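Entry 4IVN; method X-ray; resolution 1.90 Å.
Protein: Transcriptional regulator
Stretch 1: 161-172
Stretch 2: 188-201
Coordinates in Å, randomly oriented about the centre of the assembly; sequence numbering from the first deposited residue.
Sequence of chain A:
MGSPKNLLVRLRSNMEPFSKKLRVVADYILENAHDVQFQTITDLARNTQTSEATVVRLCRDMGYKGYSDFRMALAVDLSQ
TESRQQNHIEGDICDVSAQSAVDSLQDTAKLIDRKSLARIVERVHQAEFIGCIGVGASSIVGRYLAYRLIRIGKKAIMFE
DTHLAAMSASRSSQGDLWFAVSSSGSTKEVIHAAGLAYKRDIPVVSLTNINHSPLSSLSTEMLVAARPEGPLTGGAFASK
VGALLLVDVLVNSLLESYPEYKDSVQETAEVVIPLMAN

Stretch 1, residues 161-172: DTHLAAMSASRS
Stretch 2, residues 188-201: KEVIHAAGLAYKRD

Two α-helices, one beginning at Thr162 and the other including Lys188, run side by side in the same direction, their axes only 6° from parallel and 7.9 Å apart at closest approach. Alanines occupy the close register points. In register, Thr162 CA lies 5.9 Å from Glu189 CA, Ala166 CA 4.3 Å from Ala193 CA, and Ala169 CA 4.9 Å from Ala197 CA.

The central bump is the methyl of Ala193. It points toward the first helix and settles against one turn of backbone, with Ala193 CB 3.7 Å from Ala166 N and 4.0 Å from Ala165 CB. Ala169 returns the gesture one turn on: its CB sits 3.4 Å from Ala193 O, 3.9 Å from Leu196 CB and 4.2 Å from Ala197 CB, a small knob in a shallow hollow of the second helix. Leu196, chi1 m and chi2 t, is the larger filler, laying CD1 3.7 Å from Ala166 CB.

Polar groups fasten both ends. Asp161 (chi1 t) caps the first helix, its OD2 accepting from His163 N at 2.9 Å and Leu164 N at 3.2 Å. Next to it, Thr162 (chi1 p) donates from OG1 to Glu189 OE2 at 2.7 Å; Glu189 (m, t) reaches across toward the first helix. A little farther toward the C-terminal ends a water donates to Thr162 O at 2.9 Å and Glu189 O at 3.0 Å, bridging the backbones where they are farther apart.

Beyond the C-terminal turns, Arg200 (m, t, p, chi4 78°) reaches across, covered more than any other residue here. Its NE and NH2 both donate to Ser172 O, each at 2.8 Å, so one carbonyl meets the guanidinium edge in a fork. Ser170 O lies over a guanidinium face, 3.2 Å from Arg200 CD. Arg171 NH2 comes within 3.6 Å of Arg200 NH1, a like-charge approach.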

# COMPACT_ATOMS: atom_id res chain seq x y z
N ASP A 161 -8.12 11.99 8.87
CA ASP A 161 -8.66 13.27 9.41
C ASP A 161 -7.65 13.86 10.43
O ASP A 161 -7.56 13.35 11.56
CB ASP A 161 -10.06 13.16 10.00
CG ASP A 161 -10.64 14.55 10.34
OD1 ASP A 161 -11.91 14.86 10.34
OD2 ASP A 161 -9.75 15.44 10.61
N THR A 162 -6.93 14.88 10.04
CA THR A 162 -5.78 15.41 10.85
C THR A 162 -6.28 16.26 12.00
O THR A 162 -5.55 16.50 12.95
CB THR A 162 -4.77 16.16 9.99
OG1 THR A 162 -5.50 17.00 9.13
CG2 THR A 162 -3.99 15.16 9.06
N HIS A 163 -7.54 16.68 11.93
CA HIS A 163 -8.26 17.31 13.06
C HIS A 163 -8.50 16.33 14.14
O HIS A 163 -8.12 16.58 15.30
CB HIS A 163 -9.55 17.94 12.56
CG HIS A 163 -9.29 19.19 11.78
ND1 HIS A 163 -9.73 20.41 12.18
CD2 HIS A 163 -8.57 19.39 10.59
CE1 HIS A 163 -9.36 21.36 11.26
NE2 HIS A 163 -8.61 20.72 10.29
N LEU A 164 -9.03 15.14 13.76
CA LEU A 164 -9.26 14.08 14.74
C LEU A 164 -7.92 13.60 15.31
O LEU A 164 -7.81 13.34 16.54
CB LEU A 164 -10.02 12.92 14.12
CG LEU A 164 -11.54 13.13 13.94
CD1 LEU A 164 -12.18 11.82 13.42
CD2 LEU A 164 -12.21 13.51 15.25
N ALA A 165 -6.95 13.46 14.41
CA ALA A 165 -5.62 12.92 14.84
C ALA A 165 -5.03 13.94 15.87
O ALA A 165 -4.48 13.54 16.93
CB ALA A 165 -4.67 12.85 13.63
N ALA A 166 -5.13 15.24 15.56
CA ALA A 166 -4.70 16.30 16.58
C ALA A 166 -5.44 16.14 17.90
O ALA A 166 -4.81 16.24 18.98
CB ALA A 166 -4.82 17.72 16.08
N MET A 167 -6.78 16.01 17.87
CA MET A 167 -7.53 15.87 19.10
C MET A 167 -7.14 14.64 19.92
O MET A 167 -6.88 14.78 21.15
CB MET A 167 -9.06 15.96 18.87
CG MET A 167 -9.41 17.30 18.17
SD MET A 167 -11.20 17.15 18.00
CE MET A 167 -11.56 18.87 17.59
N SER A 168 -6.98 13.48 19.26
CA SER A 168 -6.50 12.26 20.00
C SER A 168 -5.11 12.40 20.57
O SER A 168 -4.86 12.06 21.72
CB SER A 168 -6.50 10.98 19.11
OG SER A 168 -7.80 10.50 19.21
N ALA A 169 -4.21 12.93 19.77
CA ALA A 169 -2.81 13.10 20.23
C ALA A 169 -2.78 14.05 21.42
O ALA A 169 -1.98 13.87 22.34
CB ALA A 169 -1.90 13.65 19.11
N SER A 170 -3.67 15.05 21.42
CA SER A 170 -3.53 16.09 22.45
C SER A 170 -3.93 15.54 23.83
O SER A 170 -3.56 16.13 24.82
CB SER A 170 -4.35 17.37 22.17
OG SER A 170 -5.66 16.99 22.40
N ARG A 171 -4.60 14.39 23.88
CA ARG A 171 -5.05 13.83 25.15
C ARG A 171 -4.33 12.49 25.39
O ARG A 171 -4.66 11.70 26.26
CB ARG A 171 -6.57 13.64 25.16
CG ARG A 171 -7.39 14.95 24.99
CD ARG A 171 -7.68 15.65 26.36
NE ARG A 171 -6.51 15.99 27.10
CZ ARG A 171 -6.38 16.11 28.43
NH1 ARG A 171 -7.35 15.87 29.31
NH2 ARG A 171 -5.20 16.47 28.89
N SER A 172 -3.34 12.24 24.59
CA SER A 172 -2.61 11.01 24.63
C SER A 172 -1.89 10.79 26.00
O SER A 172 -1.42 11.78 26.63
CB SER A 172 -1.56 11.10 23.57
OG SER A 172 -1.12 9.79 23.23
N LYS A 188 2.09 19.76 6.88
CA LYS A 188 1.83 20.60 8.01
C LYS A 188 0.92 19.97 9.11
O LYS A 188 1.27 19.99 10.32
CB LYS A 188 1.24 21.88 7.46
CG LYS A 188 1.39 23.12 8.32
CD LYS A 188 0.08 23.31 9.01
CE LYS A 188 -0.32 24.77 9.10
NZ LYS A 188 -1.40 24.77 10.16
N GLU A 189 -0.26 19.46 8.72
CA GLU A 189 -1.19 18.95 9.71
C GLU A 189 -0.71 17.59 10.27
O GLU A 189 -0.96 17.23 11.44
CB GLU A 189 -2.67 18.95 9.20
CG GLU A 189 -3.13 20.39 9.00
CD GLU A 189 -4.62 20.60 8.79
OE1 GLU A 189 -5.08 21.73 8.58
OE2 GLU A 189 -5.39 19.64 8.84
N VAL A 190 0.09 16.88 9.49
CA VAL A 190 0.63 15.62 10.03
C VAL A 190 1.63 15.95 11.14
O VAL A 190 1.56 15.33 12.21
CB VAL A 190 1.31 14.79 8.93
CG1 VAL A 190 2.07 13.61 9.50
CG2 VAL A 190 0.17 14.25 8.03
N ILE A 191 2.60 16.84 10.86
CA ILE A 191 3.61 17.31 11.88
C ILE A 191 2.96 17.83 13.12
O ILE A 191 3.45 17.60 14.22
CB ILE A 191 4.37 18.56 11.34
CG1 ILE A 191 5.33 18.16 10.24
CG2 ILE A 191 5.14 19.33 12.43
CD1 ILE A 191 5.95 19.50 9.73
N HIS A 192 1.86 18.58 12.94
CA HIS A 192 1.22 19.23 14.05
C HIS A 192 0.63 18.18 15.00
O HIS A 192 0.82 18.24 16.24
CB HIS A 192 0.16 20.20 13.55
CG HIS A 192 -0.63 20.83 14.66
ND1 HIS A 192 -0.08 21.74 15.55
CD2 HIS A 192 -1.97 20.64 15.06
CE1 HIS A 192 -1.00 22.08 16.46
NE2 HIS A 192 -2.16 21.41 16.14
N ALA A 193 -0.05 17.19 14.45
CA ALA A 193 -0.60 16.15 15.25
C ALA A 193 0.56 15.34 15.88
O ALA A 193 0.53 15.07 17.13
CB ALA A 193 -1.59 15.26 14.43
N ALA A 194 1.61 14.99 15.12
CA ALA A 194 2.67 14.19 15.75
C ALA A 194 3.30 14.97 16.90
O ALA A 194 3.61 14.42 17.99
CB ALA A 194 3.77 13.76 14.73
N GLY A 195 3.50 16.26 16.66
CA GLY A 195 4.05 17.25 17.62
C GLY A 195 3.28 17.34 18.92
O GLY A 195 3.87 17.47 20.02
N LEU A 196 1.96 17.21 18.85
CA LEU A 196 1.17 17.19 20.10
C LEU A 196 1.45 16.00 21.06
O LEU A 196 1.52 16.21 22.31
CB LEU A 196 -0.31 17.20 19.75
CG LEU A 196 -0.71 18.62 19.19
CD1 LEU A 196 -2.06 18.46 18.42
CD2 LEU A 196 -0.76 19.69 20.32
N ALA A 197 1.60 14.80 20.50
CA ALA A 197 1.96 13.61 21.26
C ALA A 197 3.40 13.76 21.76
O ALA A 197 3.69 13.54 22.94
CB ALA A 197 1.85 12.37 20.39
N TYR A 198 4.30 14.12 20.85
CA TYR A 198 5.67 14.33 21.23
C TYR A 198 5.79 15.28 22.40
O TYR A 198 6.55 15.00 23.36
CB TYR A 198 6.46 14.86 20.06
CG TYR A 198 7.96 14.88 20.34
CD1 TYR A 198 8.73 13.72 20.12
CD2 TYR A 198 8.60 16.05 20.78
CE1 TYR A 198 10.10 13.71 20.35
CE2 TYR A 198 9.99 16.07 21.02
CZ TYR A 198 10.73 14.90 20.79
OH TYR A 198 12.09 14.86 20.97
N LYS A 199 5.00 16.35 22.41
CA LYS A 199 5.08 17.33 23.52
C LYS A 199 4.51 16.86 24.85
O LYS A 199 4.83 17.37 25.93
CB LYS A 199 4.55 18.71 23.11
CG LYS A 199 5.43 19.35 22.06
CD LYS A 199 4.71 20.47 21.29
CE LYS A 199 5.46 20.79 19.98
NZ LYS A 199 5.53 22.25 19.69
N ARG A 200 3.72 15.81 24.81
CA ARG A 200 3.21 15.25 26.04
C ARG A 200 4.02 14.04 26.48
O ARG A 200 3.51 13.25 27.27
CB ARG A 200 1.79 14.79 25.80
CG ARG A 200 0.84 15.95 25.79
CD ARG A 200 -0.47 15.47 25.28
NE ARG A 200 -1.11 14.54 26.22
CZ ARG A 200 -1.74 14.92 27.32
NH1 ARG A 200 -1.83 16.21 27.66
NH2 ARG A 200 -2.32 14.00 28.07
N ASP A 201 5.25 13.90 25.98
CA ASP A 201 6.15 12.78 26.30
C ASP A 201 5.61 11.38 25.97
O ASP A 201 5.94 10.42 26.64
CB ASP A 201 6.60 12.85 27.77
CG ASP A 201 7.12 14.23 28.09
OD1 ASP A 201 8.02 14.68 27.36
OD2 ASP A 201 6.57 14.91 28.98
O HOH W 1 -3.27 18.28 12.97